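Local atomic coordinates of cytosolic phospholipase A2 delta (Homo sapiens, PDB entry 5IZ5), a protein that hydrolyses the sn-2 ester bond of glycerophospholipids in a calcium-dependent manner, with a preference for linoleic acid at that position. Residues F288-C291 with A292-A296; N538-D541 with A542-L546; D781-R784 with L785-L788; S707-D710 with Q711-R715; L692-A696 with R697-F701. The protein carries 3 engineered substitutions. All blocks are in the same frame, centred on the assembly; numbering follows the deposited sequence.

Contact 1: F288-C291 with A292-A296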
loop_
_atom_site.group_PDB
_atom_site.type_symbol
_atom_site.label_atom_id
_atom_site.label_comp_id
_atom_site.label_asym_id
_atom_site.label_seq_id
_atom_site.Cartn_x
_atom_site.Cartn_y
_atom_site.Cartn_z
ATOM N N PHE B 288 -4.901 -14.227 -7.184
ATOM C CA PHE B 288 -4.136 -14.555 -5.975
ATOM C C PHE B 288 -2.972 -15.496 -6.216
ATOM O O PHE B 288 -2.512 -16.180 -5.310
ATOM C CB PHE B 288 -5.059 -15.144 -4.918
ATOM C CG PHE B 288 -5.945 -14.130 -4.298
ATOM C CD1 PHE B 288 -5.492 -13.373 -3.232
ATOM C CD2 PHE B 288 -7.216 -13.905 -4.802
ATOM C CE1 PHE B 288 -6.300 -12.423 -2.658
ATOM C CE2 PHE B 288 -8.034 -12.955 -4.236
ATOM C CZ PHE B 288 -7.575 -12.210 -3.157
ATOM N N ASN B 289 -2.482 -15.536 -7.436
ATOM C CA ASN B 289 -1.296 -16.300 -7.701
ATOM C C ASN B 289 -0.307 -15.363 -8.318
ATOM O O ASN B 289 -0.600 -14.188 -8.540
ATOM C CB ASN B 289 -1.628 -17.527 -8.546
ATOM C CG ASN B 289 -2.210 -18.657 -7.703
ATOM O OD1 ASN B 289 -1.502 -19.316 -6.926
ATOM N ND2 ASN B 289 -3.507 -18.870 -7.832
ATOM N N LEU B 290 0.883 -15.877 -8.547
ATOM C CA LEU B 290 1.973 -15.060 -9.007
ATOM C C LEU B 290 1.687 -14.648 -10.441
ATOM O O LEU B 290 1.024 -15.374 -11.172
ATOM C CB LEU B 290 3.278 -15.833 -8.892
ATOM C CG LEU B 290 3.616 -16.342 -7.486
ATOM C CD1 LEU B 290 4.944 -17.076 -7.504
ATOM C CD2 LEU B 290 3.645 -15.214 -6.459
ATOM N N CYS B 291 2.151 -13.463 -10.821
ATOM C CA CYS B 291 1.911 -12.962 -12.162
ATOM C C CYS B 291 2.845 -13.652 -13.148
ATOM O O CYS B 291 3.874 -14.220 -12.755
ATOM C CB CYS B 291 2.108 -11.447 -12.227
ATOM S SG CYS B 291 3.814 -10.915 -12.007
ATOM N N ALA B 292 2.480 -13.582 -14.425
ATOM C CA ALA B 292 3.225 -14.256 -15.491
ATOM C C ALA B 292 4.709 -13.913 -15.447
ATOM O O ALA B 292 5.553 -14.797 -15.557
ATOM C CB ALA B 292 2.642 -13.897 -16.850
ATOM N N GLU B 293 5.019 -12.632 -15.269
ATOM C CA GLU B 293 6.410 -12.180 -15.226
ATOM C C GLU B 293 7.203 -12.801 -14.072
ATOM O O GLU B 293 8.369 -13.149 -14.243
ATOM C CB GLU B 293 6.481 -10.656 -15.143
ATOM C CG GLU B 293 6.036 -9.926 -16.415
ATOM C CD GLU B 293 7.149 -9.741 -17.439
ATOM O OE1 GLU B 293 8.338 -10.041 -17.170
ATOM O OE2 GLU B 293 6.821 -9.273 -18.546
ATOM N N GLU B 294 6.577 -12.951 -12.905
ATOM C CA GLU B 294 7.266 -13.569 -11.766
ATOM C C GLU B 294 7.467 -15.067 -12.008
ATOM O O GLU B 294 8.521 -15.602 -11.696
ATOM C CB GLU B 294 6.526 -13.336 -10.440
ATOM C CG GLU B 294 7.232 -13.985 -9.247
ATOM C CD GLU B 294 6.754 -13.499 -7.882
ATOM O OE1 GLU B 294 6.103 -12.433 -7.797
ATOM O OE2 GLU B 294 7.049 -14.191 -6.879
ATOM N N GLN B 295 6.456 -15.733 -12.559
ATOM C CA GLN B 295 6.579 -17.147 -12.921
ATOM C C GLN B 295 7.716 -17.377 -13.913
ATOM O O GLN B 295 8.519 -18.292 -13.744
ATOM C CB GLN B 295 5.280 -17.670 -13.515
ATOM C CG GLN B 295 4.208 -17.910 -12.482
ATOM C CD GLN B 295 2.904 -18.358 -13.113
ATOM O OE1 GLN B 295 2.885 -19.245 -13.973
ATOM N NE2 GLN B 295 1.798 -17.751 -12.684
ATOM N N ALA B 296 7.781 -16.532 -14.939
ATOM C CA ALA B 296 8.864 -16.595 -15.914
ATOM C C ALA B 296 10.208 -16.351 -15.243
ATOM O O ALA B 296 11.185 -17.043 -15.525
ATOM C CB ALA B 296 8.635 -15.591 -17.031
HETATM O O HOH W 1 3.570 -12.082 -8.774
#
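The N-terminal cap of helix 292-313 is built here, with Cys291 as the N-cap residue and its sulfur taking the place usually held by a serine or aspartate oxygen. Cys291 SG accepts the backbone N-H of Glu294 at 3.5 Å, with an N-H...S angle of 152°. The torsion that allows this sets SG between the backbone N and the carbonyl carbon (chi1 68°), turned back over the first turn. Behind the cap, Gln295 N donates to Cys291 O at 3.0 Å, a straight bond that opens the helical pattern. Gln295 reaches back past the cap with an extended chain: its NE2 meets Leu290 O at 2.9 Å, approaching from above that carbonyl plane while the oxygen stays in the plane of the amide. On the inner side, both methyls of Leu290 lie against the carboxylate of Glu294, and CD1 and CD2 are each 3.6 Å from Glu294 OE2. That buried carboxylate is well supplied with partners. Glu294 OE2 forms a salt bridge with Arg668 and accepts from Tyr360, whereas Glu294 OE1 accepts a hydrogen bond from water 1 at 2.7 Å. The same water accepts from Cys291 N at 2.8 Å, so the residue before the helix and the third residue in it are joined a second time. A side-chain capping bond to the third residue of the helix is the signature of an N-cap.

Contact 2: N538-D541 with A542-L546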
loop_
_atom_site.group_PDB
_atom_site.type_symbol
_atom_site.label_atom_id
_atom_site.label_comp_id
_atom_site.label_asym_id
_atom_site.label_seq_id
_atom_site.Cartn_x
_atom_site.Cartn_y
_atom_site.Cartn_z
ATOM N N ASN B 538 10.045 11.163 12.589
ATOM C CA ASN B 538 11.186 11.665 13.351
ATOM C C ASN B 538 11.508 13.120 13.020
ATOM O O ASN B 538 11.957 13.878 13.880
ATOM C CB ASN B 538 12.431 10.819 13.137
ATOM C CG ASN B 538 12.312 9.447 13.756
ATOM O OD1 ASN B 538 11.345 9.149 14.460
ATOM N ND2 ASN B 538 13.289 8.597 13.485
ATOM N N LEU B 539 11.282 13.508 11.767
ATOM C CA LEU B 539 11.532 14.889 11.351
ATOM C C LEU B 539 10.491 15.792 12.008
ATOM O O LEU B 539 10.805 16.886 12.460
ATOM C CB LEU B 539 11.472 15.024 9.825
ATOM C CG LEU B 539 12.021 16.304 9.181
ATOM C CD1 LEU B 539 13.455 16.618 9.581
ATOM C CD2 LEU B 539 11.923 16.215 7.656
ATOM N N LEU B 540 9.262 15.301 12.100
ATOM C CA LEU B 540 8.174 16.077 12.674
ATOM C C LEU B 540 8.394 16.343 14.167
ATOM O O LEU B 540 8.193 17.464 14.629
ATOM C CB LEU B 540 6.845 15.350 12.434
ATOM C CG LEU B 540 5.586 16.024 13.050
ATOM C CD1 LEU B 540 4.440 16.209 12.059
ATOM C CD2 LEU B 540 5.078 15.231 14.245
ATOM N N ASP B 541 8.802 15.319 14.914
ATOM C CA ASP B 541 9.101 15.473 16.344
ATOM C C ASP B 541 10.329 16.340 16.626
ATOM O O ASP B 541 10.332 17.146 17.559
ATOM C CB ASP B 541 9.329 14.113 17.013
ATOM C CG ASP B 541 8.048 13.316 17.225
ATOM O OD1 ASP B 541 6.933 13.839 16.990
ATOM O OD2 ASP B 541 8.172 12.140 17.638
ATOM N N ALA B 542 11.384 16.149 15.845
ATOM C CA ALA B 542 12.603 16.933 16.010
ATOM C C ALA B 542 12.386 18.416 15.699
ATOM O O ALA B 542 13.055 19.273 16.271
ATOM C CB ALA B 542 13.711 16.378 15.135
ATOM N N TRP B 543 11.451 18.710 14.800
ATOM C CA TRP B 543 11.253 20.072 14.307
ATOM C C TRP B 543 10.157 20.865 14.992
ATOM O O TRP B 543 10.334 22.052 15.229
ATOM C CB TRP B 543 10.966 20.070 12.802
ATOM C CG TRP B 543 12.202 19.981 11.955
ATOM C CD1 TRP B 543 13.462 19.687 12.383
ATOM C CD2 TRP B 543 12.296 20.180 10.539
ATOM N NE1 TRP B 543 14.341 19.704 11.327
ATOM C CE2 TRP B 543 13.648 19.999 10.182
ATOM C CE3 TRP B 543 11.369 20.496 9.539
ATOM C CZ2 TRP B 543 14.096 20.119 8.865
ATOM C CZ3 TRP B 543 11.819 20.619 8.230
ATOM C CH2 TRP B 543 13.168 20.425 7.906
ATOM N N TYR B 544 9.036 20.212 15.281
ATOM C CA TYR B 544 7.826 20.871 15.742
ATOM C C TYR B 544 7.516 20.441 17.162
ATOM O O TYR B 544 7.366 19.253 17.447
ATOM C CB TYR B 544 6.651 20.525 14.828
ATOM C CG TYR B 544 6.917 20.893 13.394
ATOM C CD1 TYR B 544 7.464 19.962 12.529
ATOM C CD2 TYR B 544 6.658 22.175 12.906
ATOM C CE1 TYR B 544 7.732 20.278 11.215
ATOM C CE2 TYR B 544 6.923 22.498 11.586
ATOM C CZ TYR B 544 7.462 21.540 10.753
ATOM O OH TYR B 544 7.739 21.824 9.455
ATOM N N ASP B 545 7.430 21.417 18.056
ATOM C CA ASP B 545 7.015 21.152 19.423
ATOM C C ASP B 545 5.519 20.861 19.409
ATOM O O ASP B 545 4.707 21.741 19.691
ATOM C CB ASP B 545 7.342 22.359 20.323
ATOM C CG ASP B 545 7.322 22.014 21.804
ATOM O OD1 ASP B 545 6.628 21.044 22.187
ATOM O OD2 ASP B 545 8.008 22.718 22.585
ATOM N N LEU B 546 5.158 19.622 19.072
ATOM C CA LEU B 546 3.745 19.245 19.001
ATOM C C LEU B 546 3.133 19.116 20.396
ATOM O O LEU B 546 3.089 18.042 20.999
ATOM C CB LEU B 546 3.504 17.980 18.153
ATOM C CG LEU B 546 3.042 18.195 16.699
ATOM C CD1 LEU B 546 2.483 16.897 16.135
ATOM C CD2 LEU B 546 1.990 19.287 16.564
#
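Three backbone bonds of the i to i+4 kind close the last turn of helix 534-543: Ala542 N to Asn538 O, a weak one from Trp543 N to Leu539 O, and Tyr544 N to Leu540 O at 2.9 Å, after which Tyr544 leaves helical geometry. The closest side-chain packing is between Leu539 and Trp543, which lie side by side and point the same way. Leu539 CD1 sits over one face of the indole, 3.7 Å from the centroid of the five-membered ring, in a CH-pi contact; it is shifted toward the rim and comes within 3.4 Å of Trp543 CE2. With Leu539 CG anti to the backbone N (chi1 -166°), the branch is carried along the helix toward the ring. Trp543 packs on Leu589, Ala590 and Phe593 of helix 588-593. Tyr544 turns the edge of its ring to the helix end, CD1 lying 3.3 Å from Leu540 O, and its hydroxyl bonds to Lys594 O. Beyond it the chain folds back through an inverse gamma turn centred on Asp545, which brings Leu546 to Leu540. Their side chains cross at about a right angle, with Leu540 CD2 and Leu546 CD1 3.6 Å apart. On another side of the helix, Arg577 pairs with Asp541 and also binds Asn538. This C-terminal helix turn borders the active site: the side chain of Asn538 lies about 8 Å from substrate-binding Gly335 and from Asp651, probably the proton acceptor.

Contact 3: D781-R784 with L785-L788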
loop_
_atom_site.group_PDB
_atom_site.type_symbol
_atom_site.label_atom_id
_atom_site.label_comp_id
_atom_site.label_asym_id
_atom_site.label_seq_id
_atom_site.Cartn_x
_atom_site.Cartn_y
_atom_site.Cartn_z
ATOM N N ASP B 781 33.627 3.426 11.887
ATOM C CA ASP B 781 32.402 2.807 12.414
ATOM C C ASP B 781 31.611 2.033 11.359
ATOM O O ASP B 781 30.962 1.036 11.672
ATOM C CB ASP B 781 31.487 3.864 13.044
ATOM C CG ASP B 781 32.059 4.460 14.321
ATOM O OD1 ASP B 781 32.829 3.768 15.020
ATOM O OD2 ASP B 781 31.723 5.622 14.631
ATOM N N PHE B 782 31.643 2.513 10.119
ATOM C CA PHE B 782 31.003 1.817 9.005
ATOM C C PHE B 782 31.632 0.442 8.817
ATOM O O PHE B 782 30.925 -0.566 8.760
ATOM C CB PHE B 782 31.155 2.629 7.717
ATOM C CG PHE B 782 30.538 1.979 6.508
ATOM C CD1 PHE B 782 29.266 2.341 6.079
ATOM C CD2 PHE B 782 31.229 1.012 5.790
ATOM C CE1 PHE B 782 28.692 1.750 4.962
ATOM C CE2 PHE B 782 30.662 0.419 4.672
ATOM C CZ PHE B 782 29.392 0.790 4.257
ATOM N N GLU B 783 32.964 0.421 8.725
ATOM C CA GLU B 783 33.715 -0.812 8.462
ATOM C C GLU B 783 33.501 -1.877 9.529
ATOM O O GLU B 783 33.302 -3.042 9.206
ATOM C CB GLU B 783 35.214 -0.523 8.299
ATOM C CG GLU B 783 35.578 0.111 6.963
ATOM C CD GLU B 783 35.374 -0.826 5.780
ATOM O OE1 GLU B 783 35.840 -1.980 5.839
ATOM O OE2 GLU B 783 34.745 -0.415 4.783
ATOM N N ARG B 784 33.513 -1.473 10.795
ATOM C CA ARG B 784 33.259 -2.401 11.899
ATOM C C ARG B 784 31.914 -3.108 11.777
ATOM O O ARG B 784 31.835 -4.329 11.920
ATOM C CB ARG B 784 33.307 -1.673 13.240
ATOM C CG ARG B 784 34.714 -1.411 13.752
ATOM C CD ARG B 784 34.663 -0.698 15.096
ATOM N NE ARG B 784 35.531 0.476 15.192
ATOM C CZ ARG B 784 36.478 0.684 16.105
ATOM N NH1 ARG B 784 36.763 -0.220 17.037
ATOM N NH2 ARG B 784 37.155 1.826 16.067
ATOM N N LEU B 785 30.856 -2.338 11.533
ATOM C CA LEU B 785 29.507 -2.899 11.419
ATOM C C LEU B 785 29.416 -3.810 10.203
ATOM O O LEU B 785 28.863 -4.907 10.276
ATOM C CB LEU B 785 28.449 -1.786 11.333
ATOM C CG LEU B 785 26.977 -2.203 11.224
ATOM C CD1 LEU B 785 26.593 -3.221 12.283
ATOM C CD2 LEU B 785 26.067 -0.987 11.320
ATOM N N LEU B 786 29.962 -3.342 9.087
ATOM C CA LEU B 786 29.969 -4.115 7.852
ATOM C C LEU B 786 30.730 -5.432 8.021
ATOM O O LEU B 786 30.214 -6.496 7.685
ATOM C CB LEU B 786 30.606 -3.301 6.730
ATOM C CG LEU B 786 30.661 -4.011 5.374
ATOM C CD1 LEU B 786 29.373 -3.775 4.601
ATOM C CD2 LEU B 786 31.864 -3.550 4.572
ATOM N N ARG B 787 31.954 -5.351 8.541
ATOM C CA ARG B 787 32.801 -6.538 8.689
ATOM C C ARG B 787 32.237 -7.508 9.723
ATOM O O ARG B 787 32.316 -8.720 9.542
ATOM C CB ARG B 787 34.246 -6.165 9.038
ATOM C CG ARG B 787 35.010 -5.458 7.930
ATOM C CD ARG B 787 36.516 -5.659 8.042
ATOM N NE ARG B 787 37.248 -4.889 7.037
ATOM C CZ ARG B 787 37.809 -3.692 7.224
ATOM N NH1 ARG B 787 37.748 -3.064 8.396
ATOM N NH2 ARG B 787 38.441 -3.106 6.211
ATOM N N LEU B 788 31.648 -6.977 10.790
ATOM C CA LEU B 788 30.933 -7.808 11.752
ATOM C C LEU B 788 29.841 -8.618 11.065
ATOM O O LEU B 788 29.720 -9.823 11.279
ATOM C CB LEU B 788 30.302 -6.950 12.853
ATOM C CG LEU B 788 29.302 -7.660 13.770
ATOM C CD1 LEU B 788 29.967 -8.813 14.509
ATOM C CD2 LEU B 788 28.687 -6.685 14.756
#
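Phe782 and Leu786 form the packed side of this helical turn, Phe782 CE2 meeting Leu786 CD2 at 4.1 Å, an oblique approach to the ring. CG of each is anti to its own backbone N (chi1 179° for Phe782), which sends them toward the protein interior. There Phe782 packs on Ile389 and Leu396 of helix 386-397 and on Thr340 of helix 335-351, and Leu786 touches Ile389 and Tyr343. Helix 779-794 thus lies against two helices of the catalytic domain, and the side chain of Leu785, which touches Arg337 and Thr340, lies about 9 Å from substrate-binding Gly334. The more open side is polar. Exposed Arg787 stretches out from CG to NE, and Glu783, bent at chi2 (-67°), brings OE1 over one face of its guanidinium. Glu783 OE1 lies 2.9 Å from Arg787 NH2. No N-H points at the oxygen, so this salt bridge works through charge alone, with the carboxylate and guanidinium planes 62° apart. The other oxygen, Glu783 OE2, pairs with Arg393 of helix 386-397. An alanine at Glu783 would remove the carboxylate and is likely to leave both Arg787 and Arg393 without this shared countercharge. Arg787 N also bonds to Glu783 O at 2.8 Å.

Contact 4: S707-D710 with Q711-R715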
loop_
_atom_site.group_PDB
_atom_site.type_symbol
_atom_site.label_atom_id
_atom_site.label_comp_id
_atom_site.label_asym_id
_atom_site.label_seq_id
_atom_site.Cartn_x
_atom_site.Cartn_y
_atom_site.Cartn_z
ATOM N N SER B 707 15.910 -20.185 24.159
ATOM C CA SER B 707 16.105 -20.469 25.580
ATOM C C SER B 707 16.490 -19.198 26.343
ATOM O O SER B 707 16.882 -18.209 25.733
ATOM C CB SER B 707 17.212 -21.511 25.752
ATOM O OG SER B 707 18.478 -20.952 25.438
ATOM N N PRO B 708 16.383 -19.220 27.684
ATOM C CA PRO B 708 16.859 -18.081 28.481
ATOM C C PRO B 708 18.315 -17.716 28.161
ATOM O O PRO B 708 18.668 -16.533 28.112
ATOM C CB PRO B 708 16.735 -18.580 29.924
ATOM C CG PRO B 708 15.689 -19.642 29.884
ATOM C CD PRO B 708 15.706 -20.241 28.508
ATOM N N GLN B 709 19.142 -18.737 27.950
ATOM C CA GLN B 709 20.533 -18.553 27.552
ATOM C C GLN B 709 20.644 -17.840 26.201
ATOM O O GLN B 709 21.485 -16.954 26.035
ATOM C CB GLN B 709 21.241 -19.916 27.498
ATOM C CG GLN B 709 22.679 -19.905 26.980
ATOM C CD GLN B 709 23.598 -18.906 27.677
ATOM O OE1 GLN B 709 24.551 -18.415 27.072
ATOM N NE2 GLN B 709 23.333 -18.616 28.950
ATOM N N ASP B 710 19.800 -18.235 25.245
ATOM C CA ASP B 710 19.752 -17.588 23.927
ATOM C C ASP B 710 19.464 -16.093 24.043
ATOM O O ASP B 710 20.092 -15.286 23.368
ATOM C CB ASP B 710 18.689 -18.235 23.025
ATOM C CG ASP B 710 19.051 -19.646 22.598
ATOM O OD1 ASP B 710 20.242 -19.920 22.374
ATOM O OD2 ASP B 710 18.139 -20.485 22.472
ATOM N N GLN B 711 18.508 -15.733 24.895
ATOM C CA GLN B 711 18.183 -14.321 25.138
ATOM C C GLN B 711 19.291 -13.582 25.878
ATOM O O GLN B 711 19.620 -12.454 25.524
ATOM C CB GLN B 711 16.853 -14.186 25.882
ATOM C CG GLN B 711 15.667 -14.221 24.918
ATOM C CD GLN B 711 14.638 -15.267 25.288
ATOM O OE1 GLN B 711 14.921 -16.451 25.183
ATOM N NE2 GLN B 711 13.442 -14.847 25.711
ATOM N N HIS B 712 19.856 -14.214 26.905
ATOM C CA HIS B 712 20.957 -13.608 27.655
ATOM C C HIS B 712 22.137 -13.274 26.741
ATOM O O HIS B 712 22.664 -12.160 26.785
ATOM C CB HIS B 712 21.428 -14.523 28.793
ATOM C CG HIS B 712 22.647 -14.010 29.504
ATOM N ND1 HIS B 712 22.710 -12.751 30.065
ATOM C CD2 HIS B 712 23.858 -14.577 29.721
ATOM C CE1 HIS B 712 23.903 -12.567 30.603
ATOM N NE2 HIS B 712 24.620 -13.660 30.407
ATOM N N GLN B 713 22.545 -14.246 25.926
ATOM C CA GLN B 713 23.642 -14.052 24.971
ATOM C C GLN B 713 23.290 -14.721 23.646
ATOM O O GLN B 713 23.482 -15.931 23.484
ATOM C CB GLN B 713 24.979 -14.565 25.505
ATOM C CG GLN B 713 25.531 -13.791 26.697
ATOM C CD GLN B 713 26.922 -14.247 27.114
ATOM O OE1 GLN B 713 27.826 -13.427 27.284
ATOM N NE2 GLN B 713 27.103 -15.557 27.280
ATOM N N PRO B 714 22.733 -13.942 22.704
ATOM C CA PRO B 714 22.463 -14.493 21.381
ATOM C C PRO B 714 23.742 -14.734 20.598
ATOM O O PRO B 714 24.724 -14.019 20.775
ATOM C CB PRO B 714 21.585 -13.431 20.706
ATOM C CG PRO B 714 21.742 -12.191 21.508
ATOM C CD PRO B 714 22.209 -12.573 22.872
ATOM N N ARG B 715 23.719 -15.780 19.782
ATOM C CA ARG B 715 24.812 -16.156 18.909
ATOM C C ARG B 715 24.589 -15.642 17.486
ATOM O O ARG B 715 23.535 -15.094 17.159
ATOM C CB ARG B 715 24.944 -17.682 18.892
ATOM C CG ARG B 715 24.931 -18.322 20.273
ATOM C CD ARG B 715 25.074 -19.833 20.194
ATOM N NE ARG B 715 23.918 -20.471 19.559
ATOM C CZ ARG B 715 22.750 -20.716 20.152
ATOM N NH1 ARG B 715 22.543 -20.375 21.422
ATOM N NH2 ARG B 715 21.774 -21.307 19.468
#
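Gln711 takes up the chain by donating its backbone N to Ser707 O at 3.1 Å, the first i to i+4 bond of the short helix 708-712. His712 N follows with Pro708 O, while the edge of its imidazole looks toward Gln709 NE2, with CD2 4.1 Å away. Gln713 N bonds to Gln709 O at 2.9 Å, and Gln713 is the first residue to leave helical geometry. Pro714, which has no N-H to give, rests its ring on Asp710 O, CD being 3.5 Å from that oxygen. Arg715, bent at chi3 (-66°), swings back so that NH1 reaches Asp710 OD1 at a short 2.5 Å in a salt bridge; the oxygen is met nearly along its C-O axis, and the two flat groups stand 56° apart. The second oxygen, Asp710 OD2, looks to the helix start: Ser707 N donates to it at 2.8 Å, and Asp710 N returns a bond to Ser707 OG at 3.0 Å, completing a capping box. An asparagine in place of Asp710 would probably leave Arg715 without its countercharge. In the chain this surface turn follows helix 685-696 and precedes strand 718-720, with Arg715 N bonded to His718 of that strand and Pro714 packed on Pro683 and Pro735.

Contact 5: L692-A696 with R697-F701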
loop_
_atom_site.group_PDB
_atom_site.type_symbol
_atom_site.label_atom_id
_atom_site.label_comp_id
_atom_site.label_asym_id
_atom_site.label_seq_id
_atom_site.Cartn_x
_atom_site.Cartn_y
_atom_site.Cartn_z
ATOM N N LEU B 692 3.516 -15.210 15.907
ATOM C CA LEU B 692 2.155 -15.006 16.419
ATOM C C LEU B 692 1.215 -14.535 15.321
ATOM O O LEU B 692 0.090 -15.020 15.197
ATOM C CB LEU B 692 2.136 -13.949 17.530
ATOM C CG LEU B 692 1.498 -14.354 18.873
ATOM C CD1 LEU B 692 1.365 -13.157 19.805
ATOM C CD2 LEU B 692 0.125 -14.988 18.668
ATOM N N TYR B 693 1.691 -13.575 14.537
ATOM C CA TYR B 693 0.936 -13.017 13.423
ATOM C C TYR B 693 0.543 -14.126 12.436
ATOM O O TYR B 693 -0.621 -14.218 12.048
ATOM C CB TYR B 693 1.786 -11.928 12.765
ATOM C CG TYR B 693 1.090 -10.970 11.823
ATOM C CD1 TYR B 693 0.379 -9.870 12.312
ATOM C CD2 TYR B 693 1.208 -11.112 10.447
ATOM C CE1 TYR B 693 -0.232 -8.967 11.454
ATOM C CE2 TYR B 693 0.603 -10.215 9.583
ATOM C CZ TYR B 693 -0.115 -9.147 10.089
ATOM O OH TYR B 693 -0.704 -8.264 9.216
ATOM N N CYS B 694 1.503 -14.984 12.076
ATOM C CA CYS B 694 1.267 -16.137 11.190
ATOM C C CYS B 694 0.315 -17.147 11.805
ATOM O O CYS B 694 -0.535 -17.699 11.104
ATOM C CB CYS B 694 2.577 -16.871 10.858
ATOM S SG CYS B 694 3.686 -15.979 9.759
ATOM N N ARG B 695 0.476 -17.410 13.103
ATOM C CA ARG B 695 -0.336 -18.420 13.780
ATOM C C ARG B 695 -1.797 -17.998 13.828
ATOM O O ARG B 695 -2.688 -18.814 13.611
ATOM C CB ARG B 695 0.162 -18.687 15.208
ATOM C CG ARG B 695 -0.301 -20.029 15.760
ATOM C CD ARG B 695 -0.648 -20.017 17.244
ATOM N NE ARG B 695 0.248 -19.252 18.115
ATOM C CZ ARG B 695 1.507 -19.580 18.408
ATOM N NH1 ARG B 695 2.083 -20.648 17.865
ATOM N NH2 ARG B 695 2.211 -18.810 19.231
ATOM N N ALA B 696 -2.038 -16.718 14.099
ATOM C CA ALA B 696 -3.400 -16.190 14.115
ATOM C C ALA B 696 -4.101 -16.370 12.761
ATOM O O ALA B 696 -5.322 -16.501 12.710
ATOM C CB ALA B 696 -3.393 -14.723 14.522
ATOM N N ARG B 697 -3.326 -16.396 11.675
ATOM C CA ARG B 697 -3.872 -16.488 10.320
ATOM C C ARG B 697 -3.694 -17.859 9.665
ATOM O O ARG B 697 -3.933 -18.011 8.462
ATOM C CB ARG B 697 -3.229 -15.409 9.455
ATOM C CG ARG B 697 -3.484 -14.015 9.992
ATOM C CD ARG B 697 -2.533 -12.988 9.409
ATOM N NE ARG B 697 -3.040 -11.642 9.667
ATOM C CZ ARG B 697 -3.014 -11.035 10.851
ATOM N NH1 ARG B 697 -2.493 -11.641 11.914
ATOM N NH2 ARG B 697 -3.510 -9.810 10.978
ATOM N N GLY B 698 -3.293 -18.857 10.448
ATOM C CA GLY B 698 -3.136 -20.218 9.941
ATOM C C GLY B 698 -2.052 -20.382 8.890
ATOM O O GLY B 698 -2.171 -21.226 8.002
ATOM N N LEU B 699 -0.990 -19.586 8.997
ATOM C CA LEU B 699 0.151 -19.695 8.092
ATOM C C LEU B 699 1.230 -20.541 8.754
ATOM O O LEU B 699 1.648 -20.220 9.867
ATOM C CB LEU B 699 0.697 -18.302 7.769
ATOM C CG LEU B 699 -0.259 -17.358 7.033
ATOM C CD1 LEU B 699 0.418 -16.025 6.767
ATOM C CD2 LEU B 699 -0.748 -17.970 5.727
ATOM N N PRO B 700 1.679 -21.629 8.088
ATOM C CA PRO B 700 2.667 -22.480 8.746
ATOM C C PRO B 700 4.008 -21.787 8.948
ATOM O O PRO B 700 4.603 -21.264 8.004
ATOM C CB PRO B 700 2.809 -23.688 7.811
ATOM C CG PRO B 700 2.246 -23.265 6.504
ATOM C CD PRO B 700 1.230 -22.193 6.804
ATOM N N PHE B 701 4.467 -21.797 10.190
ATOM C CA PHE B 701 5.678 -21.112 10.572
ATOM C C PHE B 701 6.228 -21.816 11.818
ATOM O O PHE B 701 5.446 -22.198 12.689
ATOM C CB PHE B 701 5.332 -19.658 10.878
ATOM C CG PHE B 701 6.520 -18.790 11.028
ATOM C CD1 PHE B 701 7.099 -18.206 9.920
ATOM C CD2 PHE B 701 7.078 -18.575 12.272
ATOM C CE1 PHE B 701 8.210 -17.407 10.050
ATOM C CE2 PHE B 701 8.188 -17.785 12.411
ATOM C CZ PHE B 701 8.754 -17.198 11.300
#
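Tyr693 and Arg697 meet in a cation-pi stack: the guanidinium lies flat over one face of the phenol ring, CZ 3.6 Å from its centroid and the planes 16° apart. Hydrogen bonding fixes its rotation, for Arg697 NH1 also donates to Tyr693 O at 3.2 Å, with that oxygen in the guanidinium plane. The arginine chain, extended from CG to NE, runs back along the helix to reach both. Backbone bonds close the helix in a Schellman motif: Leu699 N to Cys694 O at 2.9 Å and Gly698 N to Arg695 O at 3.2 Å, with Gly698 at positive phi as the C-prime residue. Apolar contact follows, Cys694 CB lying 3.9 Å from both Leu699 CB and Phe701 CB. Separate from these is a sulfur-aromatic contact, Cys694 SG sitting obliquely to the Phe701 ring, 4.7 Å from its centroid. Tyr693 bonds through its hydroxyl to Trp484 of strand 482-487; Arg697 and Leu699 touch Thr627 of helix 623-628, and Phe701 folds back onto Leu687 and Thr690 of helix 685-696.

How the contacts relate
All five contacts belong to the PLA2c part of the chain, and each is local, at a helix start, along a helix or at a helix end; none touches another. In chain order they run contact 1, contact 2, contact 5, contact 4, contact 3. Contacts 1 and 2 lie on opposite sides of the chain's centre, their centres 42 Å apart, so the start of helix 292-313 and the end of helix 534-543 mark distant parts of the domain. Contacts 5 and 4 sit on successive helices, with centres 24 Å apart. Contacts 3 and 4 come nearest, about 9 Å between closest atoms. Contacts 2 and 3 border the substrate-binding region, while contacts 1, 4 and 5 lie away from the known sites.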